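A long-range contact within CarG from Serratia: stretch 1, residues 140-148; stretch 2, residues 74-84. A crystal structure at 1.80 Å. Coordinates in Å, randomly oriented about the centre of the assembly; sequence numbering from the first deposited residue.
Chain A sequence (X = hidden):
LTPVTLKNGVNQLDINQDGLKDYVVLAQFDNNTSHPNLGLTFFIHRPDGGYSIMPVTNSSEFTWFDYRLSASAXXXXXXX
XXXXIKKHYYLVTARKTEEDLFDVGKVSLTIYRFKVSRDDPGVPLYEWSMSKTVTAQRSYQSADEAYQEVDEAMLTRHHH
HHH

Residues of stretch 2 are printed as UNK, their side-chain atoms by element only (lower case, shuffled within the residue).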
ATOM      1  N   TYR A 140     -17.423  24.300  -2.246  1.00 13.34           N
ATOM      2  CA  TYR A 140     -18.006  23.166  -1.501  1.00 13.00           C
ATOM      3  C   TYR A 140     -17.383  23.074  -0.124  1.00 12.92           C
ATOM      4  O   TYR A 140     -16.227  23.438   0.062  1.00 14.62           O
ATOM      5  CB  TYR A 140     -17.730  21.813  -2.210  1.00 13.19           C
ATOM      6  CG  TYR A 140     -18.358  21.657  -3.581  1.00 14.37           C
ATOM      7  CD1 TYR A 140     -19.717  21.381  -3.718  1.00 16.60           C
ATOM      8  CD2 TYR A 140     -17.617  21.837  -4.714  1.00 15.29           C
ATOM      9  CE1 TYR A 140     -20.315  21.202  -4.981  1.00 16.56           C
ATOM     10  CE2 TYR A 140     -18.184  21.659  -5.965  1.00 14.55           C
ATOM     11  CZ  TYR A 140     -19.533  21.375  -6.089  1.00 16.59           C
ATOM     12  OH  TYR A 140     -20.051  21.230  -7.336  1.00 18.54           O
ATOM     13  N   GLN A 141     -18.126  22.516   0.797  1.00 12.89           N
ATOM     14  CA  GLN A 141     -17.641  22.205   2.111  1.00 13.73           C
ATOM     15  C   GLN A 141     -16.696  20.952   2.087  1.00 13.97           C
ATOM     16  O   GLN A 141     -15.704  20.968   2.787  1.00 12.11           O
ATOM     17  CB  GLN A 141     -18.782  21.928   3.055  1.00 14.05           C
ATOM     18  CG  GLN A 141     -18.377  21.593   4.485  1.00 15.36           C
ATOM     19  CD  GLN A 141     -17.673  22.723   5.156  1.00 15.05           C
ATOM     20  OE1 GLN A 141     -18.282  23.770   5.320  1.00 16.87           O
ATOM     21  NE2 GLN A 141     -16.369  22.538   5.573  1.00 15.32           N
ATOM     22  N   SER A 142     -17.073  19.922   1.350  1.00 13.83           N
ATOM     23  CA  SER A 142     -16.331  18.666   1.344  1.00 13.09           C
ATOM     24  C   SER A 142     -15.887  18.380  -0.065  1.00 12.85           C
ATOM     25  O   SER A 142     -16.623  18.643  -1.053  1.00 12.68           O
ATOM     26  CB  SER A 142     -17.240  17.525   1.897  1.00 14.84           C
ATOM     27  OG  SER A 142     -16.482  16.339   2.101  1.00 14.92           O
ATOM     28  N   ALA A 143     -14.628  17.960  -0.223  1.00 13.90           N
ATOM     29  CA  ALA A 143     -14.029  17.816  -1.565  1.00 13.76           C
ATOM     30  C   ALA A 143     -14.776  16.833  -2.448  1.00 14.78           C
ATOM     31  O   ALA A 143     -14.916  17.074  -3.644  1.00 16.59           O
ATOM     32  CB  ALA A 143     -12.548  17.395  -1.457  1.00 13.40           C
ATOM     33  N   ASP A 144     -15.333  15.783  -1.850  1.00 17.97           N
ATOM     34  CA  ASP A 144     -16.065  14.762  -2.586  1.00 19.45           C
ATOM     35  C   ASP A 144     -17.364  15.328  -3.232  1.00 19.06           C
ATOM     36  O   ASP A 144     -17.855  14.746  -4.208  1.00 15.60           O
ATOM     37  CB  ASP A 144     -16.439  13.590  -1.688  1.00 24.68           C
ATOM     38  CG  ASP A 144     -17.157  14.041  -0.462  1.00 29.34           C
ATOM     39  OD1 ASP A 144     -16.535  14.817   0.288  1.00 31.09           O
ATOM     40  OD2 ASP A 144     -18.327  13.686  -0.280  1.00 38.68           O
ATOM     41  N   GLU A 145     -17.845  16.452  -2.729  1.00 16.13           N
ATOM     42  CA  GLU A 145     -19.007  17.048  -3.362  1.00 18.00           C
ATOM     43  C   GLU A 145     -18.751  17.488  -4.827  1.00 18.14           C
ATOM     44  O   GLU A 145     -19.665  17.524  -5.598  1.00 18.08           O
ATOM     45  CB  GLU A 145     -19.562  18.171  -2.530  1.00 17.80           C
ATOM     46  CG  GLU A 145     -20.189  17.816  -1.197  1.00 20.97           C
ATOM     47  CD  GLU A 145     -20.559  19.124  -0.512  1.00 26.90           C
ATOM     48  OE1 GLU A 145     -19.776  19.596   0.286  1.00 21.73           O
ATOM     49  OE2 GLU A 145     -21.559  19.743  -0.951  1.00 38.32           O
ATOM     50  N   ALA A 146     -17.516  17.839  -5.155  1.00 16.82           N
ATOM     51  CA  ALA A 146     -17.155  18.310  -6.470  1.00 15.78           C
ATOM     52  C   ALA A 146     -17.236  17.195  -7.524  1.00 14.09           C
ATOM     53  O   ALA A 146     -17.226  17.456  -8.695  1.00 16.64           O
ATOM     54  CB  ALA A 146     -15.770  18.926  -6.476  1.00 17.56           C
ATOM     55  N   TYR A 147     -17.323  15.940  -7.106  1.00 14.73           N
ATOM     56  CA  TYR A 147     -17.377  14.815  -8.103  1.00 14.99           C
ATOM     57  C   TYR A 147     -18.716  14.891  -8.864  1.00 18.38           C
ATOM     58  O   TYR A 147     -18.860  14.317  -9.936  1.00 19.20           O
ATOM     59  CB  TYR A 147     -17.269  13.432  -7.445  1.00 15.69           C
ATOM     60  CG  TYR A 147     -15.890  13.112  -6.954  1.00 14.13           C
ATOM     61  CD1 TYR A 147     -14.816  13.151  -7.810  1.00 14.04           C
ATOM     62  CD2 TYR A 147     -15.653  12.762  -5.666  1.00 15.30           C
ATOM     63  CE1 TYR A 147     -13.548  12.951  -7.385  1.00 14.19           C
ATOM     64  CE2 TYR A 147     -14.390  12.515  -5.239  1.00 15.38           C
ATOM     65  CZ  TYR A 147     -13.323  12.601  -6.113  1.00 15.01           C
ATOM     66  OH  TYR A 147     -12.072  12.280  -5.656  1.00 13.31           O
ATOM     67  N   GLN A 148     -19.664  15.623  -8.326  1.00 19.72           N
ATOM     68  CA  GLN A 148     -20.945  15.858  -9.056  1.00 22.07           C
ATOM     69  C   GLN A 148     -20.697  16.586 -10.383  1.00 21.86           C
ATOM     70  O   GLN A 148     -21.537  16.517 -11.287  1.00 22.57           O
ATOM     71  CB  GLN A 148     -21.876  16.666  -8.152  1.00 26.42           C
ATOM     72  CG  GLN A 148     -22.115  15.958  -6.786  1.00 36.55           C
ATOM     73  CD  GLN A 148     -22.586  16.792  -5.567  1.00 43.22           C
ATOM     74  OE1 GLN A 148     -22.398  18.005  -5.482  1.00 40.56           O
ATOM     75  NE2 GLN A 148     -23.178  16.082  -4.586  1.00 45.98           N
ATOM     76  N   UNK A  74     -16.371  16.355   9.824  1.00 25.15           N
ATOM     77  CA  UNK A  74     -17.332  15.615   9.029  1.00 28.55           C
ATOM     78  C   UNK A  74     -17.313  16.099   7.552  1.00 24.56           C
ATOM     79  O   UNK A  74     -18.303  16.196   6.902  1.00 28.63           O
ATOM     80  c   UNK A  74     -18.705  15.683   9.706  1.00 34.83           C
ATOM     81  o   UNK A  74     -17.900  14.391  11.562  1.00 45.76           O
ATOM     82  c   UNK A  74     -18.629  15.313  11.204  1.00 47.30           C
ATOM     83  o   UNK A  74     -19.276  15.962  12.035  1.00 58.59           O
ATOM     84  N   UNK A  75     -16.128  16.377   7.064  1.00 19.74           N
ATOM     85  CA  UNK A  75     -15.950  16.641   5.664  1.00 16.74           C
ATOM     86  C   UNK A  75     -14.555  16.294   5.242  1.00 15.87           C
ATOM     87  O   UNK A  75     -13.725  16.213   6.058  1.00 14.77           O
ATOM     88  c   UNK A  75     -14.851  20.465   7.902  1.00 17.85           C
ATOM     89  c   UNK A  75     -13.718  20.874   7.291  1.00 19.40           C
ATOM     90  c   UNK A  75     -15.370  19.072   6.052  1.00 18.22           C
ATOM     91  c   UNK A  75     -13.413  20.422   6.046  1.00 18.13           C
ATOM     92  c   UNK A  75     -16.264  18.096   5.370  1.00 17.53           C
ATOM     93  c   UNK A  75     -14.236  19.535   5.425  1.00 18.52           C
ATOM     94  c   UNK A  75     -15.664  19.560   7.307  1.00 20.16           C
ATOM     95  N   UNK A  76     -14.363  16.073   3.955  1.00 14.28           N
ATOM     96  CA  UNK A  76     -13.081  15.753   3.416  1.00 14.92           C
ATOM     97  C   UNK A  76     -12.436  17.037   2.867  1.00 14.32           C
ATOM     98  O   UNK A  76     -13.077  17.840   2.153  1.00 13.05           O
ATOM     99  c   UNK A  76     -13.258  14.762   2.300  1.00 15.14           C
ATOM    100  c   UNK A  76     -13.774  13.380   2.780  1.00 18.61           C
ATOM    101  c   UNK A  76     -12.808  12.768   3.752  1.00 20.24           C
ATOM    102  c   UNK A  76     -13.978  12.477   1.601  1.00 19.57           C
ATOM    103  N   UNK A  77     -11.146  17.100   3.052  1.00 13.79           N
ATOM    104  CA  UNK A  77     -10.270  18.039   2.371  1.00 15.28           C
ATOM    105  C   UNK A  77      -9.651  17.443   1.066  1.00 15.31           C
ATOM    106  O   UNK A  77      -9.313  18.172   0.166  1.00 13.50           O
ATOM    107  c   UNK A  77      -8.409  17.562   3.952  1.00 22.12           C
ATOM    108  c   UNK A  77      -9.905  19.470   4.422  1.00 19.08           C
ATOM    109  c   UNK A  77      -9.222  18.640   3.313  1.00 16.58           C
ATOM    110  N   UNK A  78      -9.496  16.126   0.986  1.00 13.39           N
ATOM    111  CA  UNK A  78      -8.995  15.486  -0.175  1.00 16.84           C
ATOM    112  C   UNK A  78      -9.682  14.130  -0.316  1.00 14.17           C
ATOM    113  O   UNK A  78      -9.884  13.418   0.688  1.00 15.13           O
ATOM    114  c   UNK A  78      -5.286  15.227  -1.394  1.00 26.74           C
ATOM    115  n   UNK A  78      -4.478  14.463  -2.042  1.00 30.28           N
ATOM    116  c   UNK A  78      -6.768  14.765  -1.296  1.00 21.73           C
ATOM    117  o   UNK A  78      -4.914  16.287  -0.912  1.00 34.29           O
ATOM    118  c   UNK A  78      -7.467  15.334  -0.080  1.00 19.35           C
ATOM    119  N   UNK A  79     -10.054  13.794  -1.562  1.00 13.29           N
ATOM    120  CA  UNK A  79     -10.690  12.500  -1.886  1.00 14.15           C
ATOM    121  C   UNK A  79     -10.159  12.003  -3.188  1.00 14.16           C
ATOM    122  O   UNK A  79      -9.557  12.757  -3.958  1.00 13.94           O
ATOM    123  o   UNK A  79     -12.322  10.246  -1.358  1.00 20.03           O
ATOM    124  c   UNK A  79     -12.192  12.606  -1.959  1.00 16.57           C
ATOM    125  c   UNK A  79     -12.919  11.304  -1.743  1.00 18.86           C
ATOM    126  o   UNK A  79     -14.148  11.349  -1.967  1.00 21.37           O
ATOM    127  N   UNK A  80     -10.294  10.706  -3.423  1.00 14.26           N
ATOM    128  CA  UNK A  80      -9.953  10.082  -4.688  1.00 14.68           C
ATOM    129  C   UNK A  80     -11.070   9.204  -5.140  1.00 15.69           C
ATOM    130  O   UNK A  80     -11.692   8.541  -4.326  1.00 15.50           O
ATOM    131  c   UNK A  80      -7.548  10.034  -3.924  1.00 18.53           C
ATOM    132  o   UNK A  80      -6.880  10.805  -4.581  1.00 21.25           O
ATOM    133  c   UNK A  80      -8.648   9.252  -4.552  1.00 15.55           C
ATOM    134  n   UNK A  80      -7.366   9.854  -2.641  1.00 18.90           N
ATOM    135  N   UNK A  81     -11.355   9.197  -6.449  1.00 14.45           N
ATOM    136  CA  UNK A  81     -12.431   8.393  -6.945  1.00 15.08           C
ATOM    137  C   UNK A  81     -12.117   7.891  -8.346  1.00 13.69           C
ATOM    138  O   UNK A  81     -11.587   8.618  -9.155  1.00 13.42           O
ATOM    139  n   UNK A  81     -17.347  10.333  -3.493  1.00 25.50           N
ATOM    140  n   UNK A  81     -18.396  10.532  -5.518  1.00 22.40           N
ATOM    141  c   UNK A  81     -15.019   8.350  -7.160  1.00 20.40           C
ATOM    142  c   UNK A  81     -16.336   9.037  -6.757  1.00 20.69           C
ATOM    143  c   UNK A  81     -17.402  10.067  -4.785  1.00 22.25           C
ATOM    144  n   UNK A  81     -16.410   9.362  -5.347  1.00 22.46           N
ATOM    145  c   UNK A  81     -13.780   9.170  -6.846  1.00 16.38           C
ATOM    146  N   UNK A  82     -12.458   6.619  -8.595  1.00 14.00           N
ATOM    147  CA  UNK A  82     -12.302   6.015  -9.887  1.00 14.24           C
ATOM    148  C   UNK A  82     -13.498   6.136 -10.782  1.00 15.00           C
ATOM    149  O   UNK A  82     -14.659   5.892 -10.352  1.00 16.79           O
ATOM    150  c   UNK A  82     -11.902   4.555  -9.675  1.00 17.11           C
ATOM    151  c   UNK A  82     -10.991   2.349 -10.090  1.00 18.62           C
ATOM    152  c   UNK A  82      -9.678   4.396 -10.890  1.00 18.64           C
ATOM    153  c   UNK A  82     -11.037   3.784 -10.620  1.00 18.77           C
ATOM    154  N   UNK A  83     -13.241   6.539 -12.024  1.00 15.79           N
ATOM    155  CA  UNK A  83     -14.241   6.632 -13.079  1.00 16.98           C
ATOM    156  C   UNK A  83     -13.792   5.806 -14.271  1.00 17.65           C
ATOM    157  O   UNK A  83     -12.619   5.532 -14.445  1.00 16.72           O
ATOM    158  c   UNK A  83     -14.768  10.279 -10.489  1.00 17.83           C
ATOM    159  c   UNK A  83     -14.989   8.942 -12.474  1.00 16.62           C
ATOM    160  c   UNK A  83     -14.384   8.079 -13.513  1.00 15.75           C
ATOM    161  c   UNK A  83     -16.132  10.512 -10.475  1.00 17.25           C
ATOM    162  c   UNK A  83     -16.948   9.973 -11.481  1.00 17.70           C
ATOM    163  c   UNK A  83     -16.407   9.177 -12.444  1.00 16.93           C
ATOM    164  c   UNK A  83     -14.207   9.493 -11.488  1.00 15.64           C
ATOM    165  N   UNK A  84     -14.709   5.505 -15.135  1.00 16.50           N
ATOM    166  CA  UNK A  84     -14.414   4.756 -16.299  1.00 16.34           C
ATOM    167  C   UNK A  84     -15.186   5.326 -17.520  1.00 17.93           C
ATOM    168  O   UNK A  84     -16.331   5.626 -17.406  1.00 20.55           O
ATOM    169  n   UNK A  84     -16.204  -0.471 -15.773  1.00 44.66           N
ATOM    170  c   UNK A  84     -14.729   1.024 -17.071  1.00 28.04           C
ATOM    171  c   UNK A  84     -16.094   0.825 -16.502  1.00 35.64           C
ATOM    172  c   UNK A  84     -14.742   3.304 -16.094  1.00 18.67           C
ATOM    173  c   UNK A  84     -14.451   2.470 -17.303  1.00 21.38           C
TER

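Position 74 carries two carbons, the second bearing two oxygens; this carboxylate leads away from stretch 1, and the residue is Asp-74. At position 75 a single carbon leads into a six-carbon ring with no further atom on it. The ring lies under the amide of Gln-141, whose NE2 sits over one face, 3.5 Å from the nearest ring carbon. This is Phe-75; the contact is with its CE1.

Position 76 has four carbons forked at the second. One terminal carbon lies 3.7 Å from OD1 of Asp-144, but the backbone does the binding: N of position 76 donates to OG of Ser-142 (2.8 Å, 175°), and its O accepts from N of Ala-143 (2.8 Å). The residue is Leu-76. Position 77 bears one carbon carrying two more, pointing away; stretch 1 meets its backbone instead, with CB of Ala-143 3.7 Å from O of position 77. Three carbons branched at CB make it Val-77.

The strand includes position 78, whose three carbons end in one oxygen and one nitrogen. Its CA-to-CB bond points away from stretch 1; three carbons with a terminal oxygen and nitrogen make it Gln-78. Position 79 turns back toward it with two carbons and two terminal oxygens, one of them 3.2 Å from CB of Asp-144 and near the plane of the Tyr-147 ring, at its edge. This is Asp-79. Position 80 points away again, with two carbons followed by one oxygen and one nitrogen: Asn-80.

Position 81 has three carbons, a nitrogen, and a carbon carrying two more nitrogens. Its CB lies over the face of the Tyr-147 ring, 3.8 Å from the centroid, and the planar end group turns one face to CD2 of Tyr-147. It is Arg-81, whose NH2 also makes a long salt bridge to OD2 of Asp-79 (3.7 Å). Position 82 has four carbons forked at the second and points away, out of contact: Leu-82. Position 83 is one carbon and a six-carbon ring, approaching CD1 of Tyr-147 to 3.9 Å; it is Phe-83, and the two rings meet obliquely. Position 84 has four carbons in a row ending in a nitrogen, out of reach of stretch 1; it is Lys-84.

The contact thus has two parts. Around Leu-76, two hydrogen bonds fix the start of the 3-10 segment, and the Ser-142 hydroxyl that accepts one of them donates a very short bond to OD1 of Asp-144 (2.4 Å). Farther along, the inward-facing side chains of alternate strand residues, Asp-79, Arg-81 and Phe-83, pack against the ring of Tyr-147, at its edge, over one face and obliquely; Tyr-147 is the residue with the largest area covered by the other stretch.

Stretch 2 74-84: DFLVQDNRLFK
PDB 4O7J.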